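Local coordinates for Polyphosphate:AMP phosphotransferase (Pseudomonas aeruginosa PAO1, PDB 3CZP), which uses inorganic polyphosphate as the phosphate donor to convert AMP to ADP, and GMP to GDP less efficiently, with magnesium as cofactor, at residues L265-K277 and L469-K481. Sequence-based numbering, arbitrary orientation.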
loop_
_atom_site.group_PDB
_atom_site.type_symbol
_atom_site.label_atom_id
_atom_site.label_comp_id
_atom_site.label_asym_id
_atom_site.label_seq_id
_atom_site.Cartn_x
_atom_site.Cartn_y
_atom_site.Cartn_z
ATOM N N LEU A 265 25.488 -31.463 10.500
ATOM C CA LEU A 265 26.352 -30.266 10.474
ATOM C C LEU A 265 27.500 -30.352 11.452
ATOM O O LEU A 265 27.357 -30.888 12.554
ATOM C CB LEU A 265 25.584 -28.997 10.819
ATOM C CG LEU A 265 24.608 -28.546 9.753
ATOM C CD1 LEU A 265 23.759 -27.432 10.327
ATOM C CD2 LEU A 265 25.408 -28.097 8.551
ATOM N N ASP A 266 28.613 -29.765 11.047
ATOM C CA ASP A 266 29.775 -29.649 11.902
ATOM C C ASP A 266 29.763 -28.242 12.500
ATOM O O ASP A 266 30.319 -27.283 11.952
ATOM C CB ASP A 266 31.032 -29.937 11.104
ATOM C CG ASP A 266 32.283 -29.821 11.923
ATOM O OD1 ASP A 266 32.181 -29.449 13.122
ATOM O OD2 ASP A 266 33.370 -30.070 11.352
ATOM N N LEU A 267 29.149 -28.153 13.670
ATOM C CA LEU A 267 28.977 -26.884 14.357
ATOM C C LEU A 267 30.220 -26.499 15.155
ATOM O O LEU A 267 30.208 -25.492 15.864
ATOM C CB LEU A 267 27.779 -26.961 15.293
ATOM C CG LEU A 267 26.397 -27.250 14.726
ATOM C CD1 LEU A 267 25.402 -27.181 15.849
ATOM C CD2 LEU A 267 26.032 -26.270 13.623
ATOM N N GLY A 268 31.276 -27.314 15.043
ATOM C CA GLY A 268 32.591 -27.037 15.634
ATOM C C GLY A 268 33.445 -26.090 14.795
ATOM O O GLY A 268 34.524 -25.731 15.210
ATOM N N GLN A 269 32.960 -25.647 13.637
ATOM C CA GLN A 269 33.779 -24.772 12.767
ATOM C C GLN A 269 33.846 -23.310 13.222
ATOM O O GLN A 269 32.893 -22.795 13.810
ATOM C CB GLN A 269 33.252 -24.805 11.346
ATOM C CG GLN A 269 33.305 -26.163 10.690
ATOM C CD GLN A 269 32.537 -26.152 9.408
ATOM O OE1 GLN A 269 33.108 -25.962 8.339
ATOM N NE2 GLN A 269 31.225 -26.296 9.507
ATOM N N TYR A 270 34.974 -22.658 12.913
ATOM C CA TYR A 270 35.219 -21.265 13.302
ATOM C C TYR A 270 36.297 -20.530 12.471
ATOM O O TYR A 270 36.977 -21.118 11.650
ATOM C CB TYR A 270 35.600 -21.192 14.784
ATOM C CG TYR A 270 36.940 -21.797 15.124
ATOM C CD1 TYR A 270 38.071 -20.994 15.274
ATOM C CD2 TYR A 270 37.080 -23.172 15.274
ATOM C CE1 TYR A 270 39.306 -21.543 15.586
ATOM C CE2 TYR A 270 38.328 -23.740 15.576
ATOM C CZ TYR A 270 39.426 -22.913 15.745
ATOM O OH TYR A 270 40.640 -23.454 16.039
ATOM N N LEU A 271 36.388 -19.222 12.697
ATOM C CA LEU A 271 37.371 -18.357 12.073
ATOM C C LEU A 271 38.135 -17.596 13.154
ATOM O O LEU A 271 37.533 -17.007 14.077
ATOM C CB LEU A 271 36.695 -17.361 11.113
ATOM C CG LEU A 271 36.449 -17.787 9.666
ATOM C CD1 LEU A 271 35.774 -16.654 8.839
ATOM C CD2 LEU A 271 37.780 -18.255 9.026
ATOM N N ASP A 272 39.461 -17.637 13.045
ATOM C CA ASP A 272 40.349 -16.811 13.854
ATOM C C ASP A 272 40.139 -15.322 13.615
ATOM O O ASP A 272 39.769 -14.915 12.505
ATOM C CB ASP A 272 41.821 -17.148 13.552
ATOM C CG ASP A 272 42.247 -18.423 14.193
ATOM O OD1 ASP A 272 41.596 -18.820 15.194
ATOM O OD2 ASP A 272 43.252 -19.012 13.724
ATOM N N LYS A 273 40.406 -14.519 14.651
ATOM C CA LYS A 273 40.182 -13.074 14.572
ATOM C C LYS A 273 40.813 -12.493 13.322
ATOM O O LYS A 273 40.178 -11.730 12.627
ATOM C CB LYS A 273 40.697 -12.330 15.796
ATOM C CG LYS A 273 40.246 -12.937 17.106
ATOM C CD LYS A 273 40.454 -11.986 18.290
ATOM C CE LYS A 273 39.880 -12.577 19.565
ATOM N NZ LYS A 273 39.868 -11.542 20.619
ATOM N N ASP A 274 42.042 -12.885 13.012
ATOM C CA ASP A 274 42.723 -12.320 11.844
ATOM C C ASP A 274 42.140 -12.828 10.482
ATOM O O ASP A 274 41.903 -12.020 9.493
ATOM C CB ASP A 274 44.218 -12.529 11.961
ATOM C CG ASP A 274 44.835 -11.598 13.030
ATOM O OD1 ASP A 274 45.163 -10.406 12.709
ATOM O OD2 ASP A 274 44.991 -12.055 14.194
ATOM N N ALA A 275 41.865 -14.143 10.414
ATOM C CA ALA A 275 41.281 -14.725 9.214
ATOM C C ALA A 275 39.888 -14.095 8.973
ATOM O O ALA A 275 39.537 -13.824 7.858
ATOM C CB ALA A 275 41.179 -16.245 9.322
ATOM N N TYR A 276 39.147 -13.823 10.046
ATOM C CA TYR A 276 37.856 -13.158 9.962
ATOM C C TYR A 276 37.968 -11.762 9.406
ATOM O O TYR A 276 37.217 -11.407 8.546
ATOM C CB TYR A 276 37.192 -13.115 11.340
ATOM C CG TYR A 276 35.979 -12.215 11.441
ATOM C CD1 TYR A 276 34.747 -12.568 10.855
ATOM C CD2 TYR A 276 36.047 -11.024 12.137
ATOM C CE1 TYR A 276 33.633 -11.732 10.970
ATOM C CE2 TYR A 276 34.957 -10.198 12.238
ATOM C CZ TYR A 276 33.754 -10.554 11.647
ATOM O OH TYR A 276 32.691 -9.715 11.805
ATOM N N LYS A 277 38.913 -10.955 9.865
ATOM C CA LYS A 277 38.858 -9.542 9.477
ATOM C C LYS A 277 39.221 -9.358 8.006
ATOM O O LYS A 277 38.644 -8.502 7.340
ATOM C CB LYS A 277 39.682 -8.670 10.426
ATOM C CG LYS A 277 39.291 -8.936 11.879
ATOM C CD LYS A 277 39.333 -7.726 12.805
ATOM C CE LYS A 277 39.288 -8.187 14.310
ATOM N NZ LYS A 277 38.173 -9.203 14.583
ATOM N N LEU A 469 22.528 -23.882 5.071
ATOM C CA LEU A 469 22.605 -24.079 6.482
ATOM C C LEU A 469 23.921 -23.435 6.968
ATOM O O LEU A 469 25.013 -23.829 6.544
ATOM C CB LEU A 469 22.508 -25.596 6.826
ATOM C CG LEU A 469 21.337 -26.371 6.191
ATOM C CD1 LEU A 469 21.486 -27.885 6.341
ATOM C CD2 LEU A 469 19.939 -25.886 6.681
ATOM N N VAL A 470 23.803 -22.441 7.847
ATOM C CA VAL A 470 24.965 -21.737 8.368
ATOM C C VAL A 470 25.299 -22.278 9.764
ATOM O O VAL A 470 24.477 -22.257 10.648
ATOM C CB VAL A 470 24.723 -20.210 8.382
ATOM C CG1 VAL A 470 25.992 -19.468 8.851
ATOM C CG2 VAL A 470 24.263 -19.714 6.989
ATOM N N GLU A 471 26.485 -22.828 9.919
ATOM C CA GLU A 471 26.990 -23.314 11.226
ATOM C C GLU A 471 27.318 -22.054 12.018
ATOM O O GLU A 471 28.276 -21.348 11.700
ATOM C CB GLU A 471 28.250 -24.164 11.048
ATOM C CG GLU A 471 28.093 -25.461 10.247
ATOM C CD GLU A 471 28.102 -25.261 8.725
ATOM O OE1 GLU A 471 28.093 -24.115 8.223
ATOM O OE2 GLU A 471 28.093 -26.284 8.039
ATOM N N ALA A 472 26.489 -21.730 13.003
ATOM C CA ALA A 472 26.455 -20.363 13.557
ATOM C C ALA A 472 26.937 -20.224 14.991
ATOM O O ALA A 472 26.953 -19.124 15.539
ATOM C CB ALA A 472 25.034 -19.787 13.394
ATOM N N ASN A 473 27.425 -21.314 15.588
ATOM C CA ASN A 473 27.999 -21.257 16.927
ATOM C C ASN A 473 29.131 -20.212 17.061
ATOM O O ASN A 473 29.324 -19.665 18.138
ATOM C CB ASN A 473 28.576 -22.625 17.354
ATOM C CG ASN A 473 27.534 -23.579 17.927
ATOM O OD1 ASN A 473 26.352 -23.300 17.889
ATOM N ND2 ASN A 473 28.000 -24.747 18.459
ATOM N N ASP A 474 29.907 -20.041 15.980
ATOM C CA ASP A 474 30.968 -19.046 15.868
ATOM C C ASP A 474 30.465 -17.959 14.953
ATOM O O ASP A 474 30.288 -18.175 13.747
ATOM C CB ASP A 474 32.268 -19.648 15.276
ATOM C CG ASP A 474 33.394 -18.616 15.178
ATOM O OD1 ASP A 474 33.740 -18.024 16.209
ATOM O OD2 ASP A 474 33.921 -18.357 14.077
ATOM N N LYS A 475 30.186 -16.801 15.530
ATOM C CA LYS A 475 29.688 -15.637 14.785
ATOM C C LYS A 475 30.550 -15.254 13.587
ATOM O O LYS A 475 30.030 -14.829 12.544
ATOM C CB LYS A 475 29.517 -14.419 15.715
ATOM C CG LYS A 475 28.161 -14.369 16.454
ATOM C CD LYS A 475 28.311 -13.777 17.913
ATOM C CE LYS A 475 26.960 -13.617 18.598
ATOM N NZ LYS A 475 27.020 -12.665 19.738
ATOM N N ARG A 476 31.864 -15.395 13.732
ATOM C CA ARG A 476 32.789 -14.934 12.716
ATOM C C ARG A 476 32.652 -15.776 11.454
ATOM O O ARG A 476 32.580 -15.245 10.334
ATOM C CB ARG A 476 34.210 -14.992 13.256
ATOM C CG ARG A 476 34.474 -14.060 14.410
ATOM C CD ARG A 476 35.923 -14.114 14.805
ATOM N NE ARG A 476 36.267 -12.976 15.641
ATOM C CZ ARG A 476 36.655 -13.033 16.906
ATOM N NH1 ARG A 476 36.822 -14.193 17.543
ATOM N NH2 ARG A 476 36.934 -11.905 17.544
ATOM N N PHE A 477 32.594 -17.093 11.654
ATOM C CA PHE A 477 32.457 -18.080 10.561
ATOM C C PHE A 477 31.117 -17.850 9.875
ATOM O O PHE A 477 31.039 -17.694 8.643
ATOM C CB PHE A 477 32.569 -19.514 11.150
ATOM C CG PHE A 477 32.322 -20.620 10.152
ATOM C CD1 PHE A 477 33.386 -21.205 9.469
ATOM C CD2 PHE A 477 31.034 -21.071 9.888
ATOM C CE1 PHE A 477 33.183 -22.219 8.555
ATOM C CE2 PHE A 477 30.810 -22.093 8.942
ATOM C CZ PHE A 477 31.896 -22.661 8.272
ATOM N N ALA A 478 30.067 -17.782 10.697
ATOM C CA ALA A 478 28.696 -17.503 10.237
ATOM C C ALA A 478 28.611 -16.239 9.362
ATOM O O ALA A 478 28.061 -16.265 8.240
ATOM C CB ALA A 478 27.735 -17.400 11.443
ATOM N N ARG A 479 29.162 -15.126 9.849
ATOM C CA ARG A 479 29.105 -13.882 9.074
ATOM C C ARG A 479 29.731 -13.972 7.679
ATOM O O ARG A 479 29.147 -13.508 6.684
ATOM C CB ARG A 479 29.702 -12.714 9.843
ATOM C CG ARG A 479 28.882 -12.262 11.067
ATOM C CD ARG A 479 29.784 -11.490 12.007
ATOM N NE ARG A 479 29.076 -11.126 13.235
ATOM C CZ ARG A 479 29.671 -10.557 14.292
ATOM N NH1 ARG A 479 30.962 -10.255 14.251
ATOM N NH2 ARG A 479 28.973 -10.261 15.386
ATOM N N VAL A 480 30.920 -14.550 7.606
ATOM C CA VAL A 480 31.649 -14.645 6.340
ATOM C C VAL A 480 30.935 -15.586 5.386
ATOM O O VAL A 480 30.808 -15.305 4.217
ATOM C CB VAL A 480 33.136 -15.075 6.582
ATOM C CG1 VAL A 480 33.837 -15.286 5.264
ATOM C CG2 VAL A 480 33.832 -14.001 7.470
ATOM N N LYS A 481 30.434 -16.696 5.895
ATOM C CA LYS A 481 29.665 -17.641 5.087
ATOM C C LYS A 481 28.389 -17.001 4.460
ATOM O O LYS A 481 28.087 -17.204 3.279
ATOM C CB LYS A 481 29.325 -18.867 5.933
ATOM C CG LYS A 481 28.481 -19.879 5.237
ATOM C CD LYS A 481 28.432 -21.193 5.962
ATOM C CE LYS A 481 27.775 -22.298 5.086
ATOM N NZ LYS A 481 28.129 -23.677 5.535
HETATM O O HOH W 1 28.769 -28.925 8.355
#
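The N-cap of helix 475-496, in the second PPK2 domain, is where the loop 265-272 is tied down. Asp474 OD2 accepts from Phe477 N, the capping bond, and from Leu271 N at 3.0 Å. The two donors reach this oxygen from opposite faces of the carboxylate. CG of Asp474 lies anti to its backbone N (chi1 -179°), which turns the carboxylate toward Tyr270 and Leu271.

Next to the cap, Gln269 lays its CB over one face of the Phe477 ring, 4.0 Å from the centroid, a CH-pi contact. Its NE2 donates to Asp266 O at 2.8 Å, within the carbonyl plane and on a lone pair. This bond sets the rotation of the amide, whose NE2 also packs 3.3 Å from Glu471 CG. Glu471 OE2 takes a bond from a water that accepts from Asp266 N. Glu471 OE1 uses its syn lone pair in a salt bridge with Lys481 NZ.

Further on, Arg476 CG sits over one face of the Tyr276 ring, 3.9 Å from the centroid, a second CH-pi contact. Lys273 CG lies over one face of the Arg476 guanidinium. The Tyr276 ring lies against helix 475-496. Arg479 NH1 donates to Tyr276 OH at 3.0 Å, and the hydroxyl oxygen lies 20° out of the guanidinium plane. Val480 CG2 meets Leu271 CD1 at 3.6 Å and also touches Tyr276 CD1.

The axes of the short helical segments 273-277 and 475-481 come within 9.9 Å and differ by 18° in direction. Leu265 and Leu469 extend the contact to strand 467-471, an outermost strand of the parallel sheet, order 2-3-1-4-5, of the P-loop NTPase-like domain. Strand 404-412 pairs with it there, and Asn473 ND2 forms a hydrogen bond with Asp414 OD2, just after that strand.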